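Local structure of bradyzoite surface antigen BSR4 (Toxoplasma gondii, 2JKS) at residues L7-G11 against S12-C16; L120-N124 against E125-L129. The protein is a surface antigen of the bradyzoite stage, of the SAG1-related superfamily, and binds zinc ions in the crystal. One frame throughout, in Å; residues are numbered along the deposited sequence.

From the N terminus, the chain first doubles back within contact 1, where strands 6-10 and 13-17 form a hairpin closed by a very tight turn. Contact 2 comes much later, where strand 116-121 ends and the chain rounds a short 3-10 segment on its way to strand 132-141. The two closures follow in series, neither enclosing nor crossing the other. Both reach the same five-stranded mixed sheet, in which strand 41-47 stands between strands 13-17 and 116-121. Their centres lie about 20 Å apart and their nearest atoms about 7 Å. In contact 1 the hairpin supplies the sheet's outermost strand on one side within this chain, 6-10, and its neighbour; contact 2 places a zinc site at the exit of an inner strand.

Contact 1. Residues L7-G11 against S12-C16; sequences LTVAG and SDAKC
Thr-8 and Lys-15 face each other as a hydrogen-bonded antiparallel pair, with Thr-8 N to Lys-15 O and Lys-15 N to Thr-8 O both at 2.8 Å. On the same face of the sheet the lysine chain passes over the threonine, its CE lying 4.0 Å from Thr-8 CB. Beta-branched threonine suits a strand, and lysine is long and flexible enough to cross the face to a backbone carbonyl. Bends at chi2 (73°) and chi3 fold its chain back over the backbone. Its NZ thereby gives a hydrogen bond of 3.0 Å to Asp-13 O, arriving from well above the carbonyl plane. That oxygen also accepts a bond from Ala-10 N, almost in line with its C=O, so two donors hold it from different directions. The whole is a beta hairpin with a two-residue loop, Gly-11 and Ser-12, forming a type II' turn from Ala-10 to Asp-13. Gly-11 takes the first inner corner with a phi of 57°, a conformation that a residue lacking CB adopts easily. Ser-12 follows and ties its OG to Thr-41 O. Asp-13 points OD1 at Thr-43 OG1, while a water donates to both its OD2 (2.6 Å) and Ala-10 O. The other face is apolar: Leu-7 CD1 meets Cys-16 SG at 3.6 Å, and Val-9 CG2 rests near Ala-14 CB at 4.2 Å. The small alanine fits here, buried against Phe-44 and Leu-157. Farther out, Cys-16 forms a disulfide with Cys-155 of strand 152-161, and backbone bonds join the return strand to strand 41-47.

Contact 2. Residues L120-N124 against E125-L129; sequences LELHN and EDLPL. With ZN (zinc ion), chain D.
His-123 and Glu-125 are brought together by different first torsions: the imidazole CG lies beside its own backbone N (chi1 -61°), whereas the glutamate CG sits between backbone N and carbonyl carbon (chi1 77°), and a further bend at chi2 turns the carboxylate back. The two side chains run alongside each other with ring and carboxylate planes 77° apart. Between them they grip a zinc ion, His-123 ND1 at 2.0 Å and Glu-125 OE2 at 2.1 Å. Across the ring, His-123 NE2 gives a long hydrogen bond of 3.3 Å to Glu-121 OE1, which lies near the ring plane but is met from well above its own carboxylate plane; it may add to the hold that zinc has on the ring. A 3-10 turn keeps this spacing, with Asp-126 N bonded to His-123 O at 2.8 Å and Leu-127 N to Asn-124 O at 3.1 Å. The short aspartate reaches back so that its OD2 accepts His-123 N at 2.9 Å. Buried Leu-122 CD1 and Leu-127 CD2 meet only loosely, at 4.4 Å. Arg-99 NH1 forms a salt bridge with Asp-126 OD2 and a hydrogen bond with Glu-125 OE2; its charge, with that of zinc, probably offsets the two carboxylates. The NE2 bond may polarise the imidazole slightly, making ND1 a somewhat better donor to zinc.

Contact 1. Residues L7-G11 against S12-C16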
ATOM      1  N   LEU A   7      27.068   6.336   5.443  1.00 32.87           N
ATOM      2  CA  LEU A   7      25.808   6.421   4.715  1.00 32.77           C
ATOM      3  C   LEU A   7      25.448   7.894   4.430  1.00 32.58           C
ATOM      4  O   LEU A   7      25.489   8.768   5.327  1.00 32.16           O
ATOM      5  CB  LEU A   7      24.701   5.708   5.509  1.00 33.09           C
ATOM      6  CG  LEU A   7      23.292   5.721   4.865  1.00 31.60           C
ATOM      7  CD1 LEU A   7      23.243   4.966   3.560  1.00 33.54           C
ATOM      8  CD2 LEU A   7      22.226   5.140   5.836  1.00 32.78           C
ATOM      9  N   THR A   8      25.154   8.178   3.162  1.00 32.38           N
ATOM     10  CA  THR A   8      24.596   9.468   2.780  1.00 33.03           C
ATOM     11  C   THR A   8      23.193   9.280   2.154  1.00 31.20           C
ATOM     12  O   THR A   8      22.993   8.370   1.370  1.00 33.09           O
ATOM     13  CB  THR A   8      25.507  10.252   1.793  1.00 32.81           C
ATOM     14  OG1 THR A   8      26.831  10.340   2.332  1.00 37.31           O
ATOM     15  CG2 THR A   8      24.962  11.676   1.645  1.00 33.95           C
ATOM     16  N   VAL A   9      22.247  10.119   2.537  1.00 30.23           N
ATOM     17  CA  VAL A   9      20.884  10.161   1.974  1.00 29.03           C
ATOM     18  C   VAL A   9      20.477  11.600   1.603  1.00 29.91           C
ATOM     19  O   VAL A   9      20.609  12.508   2.402  1.00 27.89           O
ATOM     20  CB  VAL A   9      19.810   9.560   2.965  1.00 29.35           C
ATOM     21  CG1 VAL A   9      18.468   9.329   2.213  1.00 28.88           C
ATOM     22  CG2 VAL A   9      20.298   8.233   3.573  1.00 28.96           C
ATOM     23  N   ALA A  10      19.994  11.796   0.363  1.00 29.99           N
ATOM     24  CA  ALA A  10      19.415  13.067  -0.085  1.00 30.13           C
ATOM     25  C   ALA A  10      18.253  12.667  -0.960  1.00 29.82           C
ATOM     26  O   ALA A  10      18.455  11.931  -1.919  1.00 30.25           O
ATOM     27  CB  ALA A  10      20.420  13.865  -0.908  1.00 30.61           C
ATOM     28  N   GLY A  11      17.054  13.117  -0.588  1.00 30.63           N
ATOM     29  CA  GLY A  11      15.790  12.712  -1.225  1.00 31.32           C
ATOM     30  C   GLY A  11      15.625  11.192  -1.182  1.00 30.84           C
ATOM     31  O   GLY A  11      15.678  10.596  -0.111  1.00 30.40           O
ATOM     32  N   SER A  12      15.470  10.540  -2.340  1.00 30.49           N
ATOM     33  CA  SER A  12      15.400   9.090  -2.280  1.00 30.68           C
ATOM     34  C   SER A  12      16.638   8.404  -2.852  1.00 29.49           C
ATOM     35  O   SER A  12      16.547   7.323  -3.427  1.00 28.26           O
ATOM     36  CB  SER A  12      14.045   8.580  -2.853  1.00 31.84           C
ATOM     37  OG  SER A  12      13.741   9.293  -4.036  1.00 36.19           O
ATOM     38  N   ASP A  13      17.811   9.048  -2.703  1.00 29.59           N
ATOM     39  CA  ASP A  13      19.039   8.442  -3.157  1.00 29.22           C
ATOM     40  C   ASP A  13      19.928   8.235  -1.925  1.00 29.45           C
ATOM     41  O   ASP A  13      20.140   9.206  -1.170  1.00 28.18           O
ATOM     42  CB  ASP A  13      19.705   9.318  -4.219  1.00 29.72           C
ATOM     43  CG  ASP A  13      18.809   9.564  -5.415  1.00 33.57           C
ATOM     44  OD1 ASP A  13      18.248   8.572  -5.975  1.00 33.65           O
ATOM     45  OD2 ASP A  13      18.624  10.751  -5.762  1.00 35.26           O
ATOM     46  N   ALA A  14      20.402   6.995  -1.730  1.00 27.93           N
ATOM     47  CA  ALA A  14      21.319   6.628  -0.650  1.00 27.78           C
ATOM     48  C   ALA A  14      22.627   6.053  -1.146  1.00 29.21           C
ATOM     49  O   ALA A  14      22.680   5.289  -2.116  1.00 29.31           O
ATOM     50  CB  ALA A  14      20.660   5.595   0.295  1.00 28.79           C
ATOM     51  N   LYS A  15      23.692   6.394  -0.448  1.00 30.00           N
ATOM     52  CA  LYS A  15      25.033   6.007  -0.876  1.00 32.77           C
ATOM     53  C   LYS A  15      25.774   5.459   0.377  1.00 33.89           C
ATOM     54  O   LYS A  15      25.870   6.176   1.338  1.00 32.45           O
ATOM     55  CB  LYS A  15      25.771   7.262  -1.421  1.00 33.39           C
ATOM     56  CG  LYS A  15      25.285   7.907  -2.758  1.00 38.65           C
ATOM     57  CD  LYS A  15      23.918   8.704  -2.625  1.00 43.96           C
ATOM     58  CE  LYS A  15      24.089  10.088  -1.972  1.00 45.98           C
ATOM     59  NZ  LYS A  15      22.756  10.667  -1.675  1.00 40.46           N
ATOM     60  N   CYS A  16      26.291   4.224   0.340  1.00 35.43           N
ATOM     61  CA  CYS A  16      27.174   3.702   1.406  1.00 38.00           C
ATOM     62  C   CYS A  16      28.624   3.585   0.913  1.00 37.24           C
ATOM     63  O   CYS A  16      28.879   2.997  -0.152  1.00 36.95           O
ATOM     64  CB  CYS A  16      26.755   2.294   1.855  1.00 38.17           C
ATOM     65  SG  CYS A  16      25.076   2.063   2.506  1.00 46.30           S
TER
HETATM   66  O   HOH W   1      28.215   7.745   1.883  1.00 37.67           O
HETATM   67  O   HOH W   2      19.684  12.836  -4.639  1.00 51.01           O

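Contact 2. Residues L120-N124 against E125-L129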
ATOM      1  N   LEU A 120      15.284   1.232  -7.782  1.00 30.53           N
ATOM      2  CA  LEU A 120      13.969   0.611  -7.597  1.00 29.10           C
ATOM      3  C   LEU A 120      12.962   1.637  -8.042  1.00 28.99           C
ATOM      4  O   LEU A 120      12.888   2.735  -7.475  1.00 29.96           O
ATOM      5  CB  LEU A 120      13.720   0.154  -6.138  1.00 28.50           C
ATOM      6  CG  LEU A 120      12.276  -0.225  -5.741  1.00 28.82           C
ATOM      7  CD1 LEU A 120      11.801  -1.424  -6.557  1.00 29.29           C
ATOM      8  CD2 LEU A 120      12.135  -0.530  -4.204  1.00 28.18           C
ATOM      9  N   GLU A 121      12.220   1.322  -9.099  1.00 27.11           N
ATOM     10  CA  GLU A 121      11.226   2.274  -9.605  1.00 26.77           C
ATOM     11  C   GLU A 121       9.832   1.670  -9.378  1.00 27.10           C
ATOM     12  O   GLU A 121       9.468   0.696  -9.991  1.00 25.81           O
ATOM     13  CB  GLU A 121      11.451   2.578 -11.107  1.00 27.60           C
ATOM     14  CG  GLU A 121      10.294   3.372 -11.735  1.00 25.85           C
ATOM     15  CD  GLU A 121      10.434   3.472 -13.217  1.00 31.37           C
ATOM     16  OE1 GLU A 121      10.404   2.412 -13.906  1.00 32.90           O
ATOM     17  OE2 GLU A 121      10.568   4.606 -13.707  1.00 28.29           O
ATOM     18  N   LEU A 122       9.057   2.238  -8.458  1.00 26.37           N
ATOM     19  CA  LEU A 122       7.688   1.802  -8.372  1.00 26.21           C
ATOM     20  C   LEU A 122       6.816   2.493  -9.408  1.00 25.71           C
ATOM     21  O   LEU A 122       7.120   3.618  -9.815  1.00 26.96           O
ATOM     22  CB  LEU A 122       7.152   2.026  -6.959  1.00 25.47           C
ATOM     23  CG  LEU A 122       7.994   1.386  -5.868  1.00 25.33           C
ATOM     24  CD1 LEU A 122       7.355   1.703  -4.539  1.00 25.61           C
ATOM     25  CD2 LEU A 122       8.152  -0.102  -6.076  1.00 27.74           C
ATOM     26  N   HIS A 123       5.766   1.787  -9.860  1.00 27.04           N
ATOM     27  CA  HIS A 123       4.720   2.320 -10.742  1.00 28.27           C
ATOM     28  C   HIS A 123       3.475   2.501  -9.842  1.00 29.58           C
ATOM     29  O   HIS A 123       3.412   1.978  -8.717  1.00 27.78           O
ATOM     30  CB  HIS A 123       4.376   1.398 -11.961  1.00 28.56           C
ATOM     31  CG  HIS A 123       5.522   1.141 -12.920  1.00 29.79           C
ATOM     32  ND1 HIS A 123       5.341   0.580 -14.172  1.00 32.80           N
ATOM     33  CD2 HIS A 123       6.848   1.404 -12.826  1.00 29.14           C
ATOM     34  CE1 HIS A 123       6.509   0.470 -14.782  1.00 32.49           C
ATOM     35  NE2 HIS A 123       7.433   0.992 -13.997  1.00 29.33           N
ATOM     36  N   ASN A 124       2.481   3.245 -10.315  1.00 30.99           N
ATOM     37  CA  ASN A 124       1.329   3.557  -9.443  1.00 32.73           C
ATOM     38  C   ASN A 124       0.638   2.298  -8.988  1.00 32.01           C
ATOM     39  O   ASN A 124       0.233   2.150  -7.819  1.00 31.39           O
ATOM     40  CB  ASN A 124       0.386   4.548 -10.121  1.00 34.56           C
ATOM     41  CG  ASN A 124       0.908   5.986 -10.080  1.00 39.06           C
ATOM     42  OD1 ASN A 124       1.717   6.376  -9.210  1.00 43.36           O
ATOM     43  ND2 ASN A 124       0.428   6.798 -11.015  1.00 44.37           N
ATOM     44  N   GLU A 125       0.585   1.333  -9.895  1.00 32.95           N
ATOM     45  CA  GLU A 125      -0.059   0.049  -9.612  1.00 33.82           C
ATOM     46  C   GLU A 125       0.704  -0.776  -8.580  1.00 34.27           C
ATOM     47  O   GLU A 125       0.143  -1.737  -8.016  1.00 34.54           O
ATOM     48  CB  GLU A 125      -0.317  -0.741 -10.914  1.00 34.42           C
ATOM     49  CG  GLU A 125       0.871  -1.465 -11.599  1.00 34.77           C
ATOM     50  CD  GLU A 125       1.637  -0.601 -12.637  1.00 34.43           C
ATOM     51  OE1 GLU A 125       1.393   0.638 -12.693  1.00 32.28           O
ATOM     52  OE2 GLU A 125       2.480  -1.158 -13.404  1.00 33.85           O
ATOM     53  N   ASP A 126       1.963  -0.373  -8.281  1.00 32.74           N
ATOM     54  CA  ASP A 126       2.763  -1.103  -7.298  1.00 31.62           C
ATOM     55  C   ASP A 126       2.510  -0.600  -5.890  1.00 30.27           C
ATOM     56  O   ASP A 126       2.940  -1.229  -4.912  1.00 30.26           O
ATOM     57  CB  ASP A 126       4.276  -1.014  -7.565  1.00 31.55           C
ATOM     58  CG  ASP A 126       4.686  -1.591  -8.908  1.00 33.36           C
ATOM     59  OD1 ASP A 126       4.121  -2.595  -9.377  1.00 34.49           O
ATOM     60  OD2 ASP A 126       5.644  -1.056  -9.476  1.00 31.38           O
ATOM     61  N   LEU A 127       1.880   0.562  -5.778  1.00 29.40           N
ATOM     62  CA  LEU A 127       1.692   1.188  -4.439  1.00 29.02           C
ATOM     63  C   LEU A 127       0.740   0.326  -3.617  1.00 27.92           C
ATOM     64  O   LEU A 127      -0.308  -0.031  -4.135  1.00 27.29           O
ATOM     65  CB  LEU A 127       1.174   2.617  -4.580  1.00 28.45           C
ATOM     66  CG  LEU A 127       2.163   3.612  -5.157  1.00 28.86           C
ATOM     67  CD1 LEU A 127       1.450   4.969  -5.271  1.00 26.32           C
ATOM     68  CD2 LEU A 127       3.400   3.649  -4.245  1.00 28.08           C
ATOM     69  N   PRO A 128       1.131  -0.054  -2.365  1.00 28.23           N
ATOM     70  CA  PRO A 128       0.372  -1.016  -1.538  1.00 27.40           C
ATOM     71  C   PRO A 128      -0.929  -0.403  -0.973  1.00 27.34           C
ATOM     72  O   PRO A 128      -1.122   0.804  -1.035  1.00 27.54           O
ATOM     73  CB  PRO A 128       1.376  -1.384  -0.412  1.00 26.41           C
ATOM     74  CG  PRO A 128       2.233  -0.169  -0.281  1.00 27.79           C
ATOM     75  CD  PRO A 128       2.381   0.373  -1.691  1.00 26.92           C
ATOM     76  N   LEU A 129      -1.831  -1.243  -0.485  1.00 27.79           N
ATOM     77  CA  LEU A 129      -3.040  -0.777   0.247  1.00 28.09           C
ATOM     78  C   LEU A 129      -2.776  -0.378   1.676  1.00 28.44           C
ATOM     79  O   LEU A 129      -3.612   0.269   2.329  1.00 27.21           O
ATOM     80  CB  LEU A 129      -4.100  -1.876   0.220  1.00 28.54           C
ATOM     81  CG  LEU A 129      -4.498  -2.338  -1.168  1.00 31.62           C
ATOM     82  CD1 LEU A 129      -5.556  -3.453  -1.092  1.00 32.42           C
ATOM     83  CD2 LEU A 129      -4.936  -1.185  -2.046  1.00 28.46           C
TER
HETATM   84 ZN    ZN D1318       3.580  -0.085 -14.804  1.00 40.83          ZN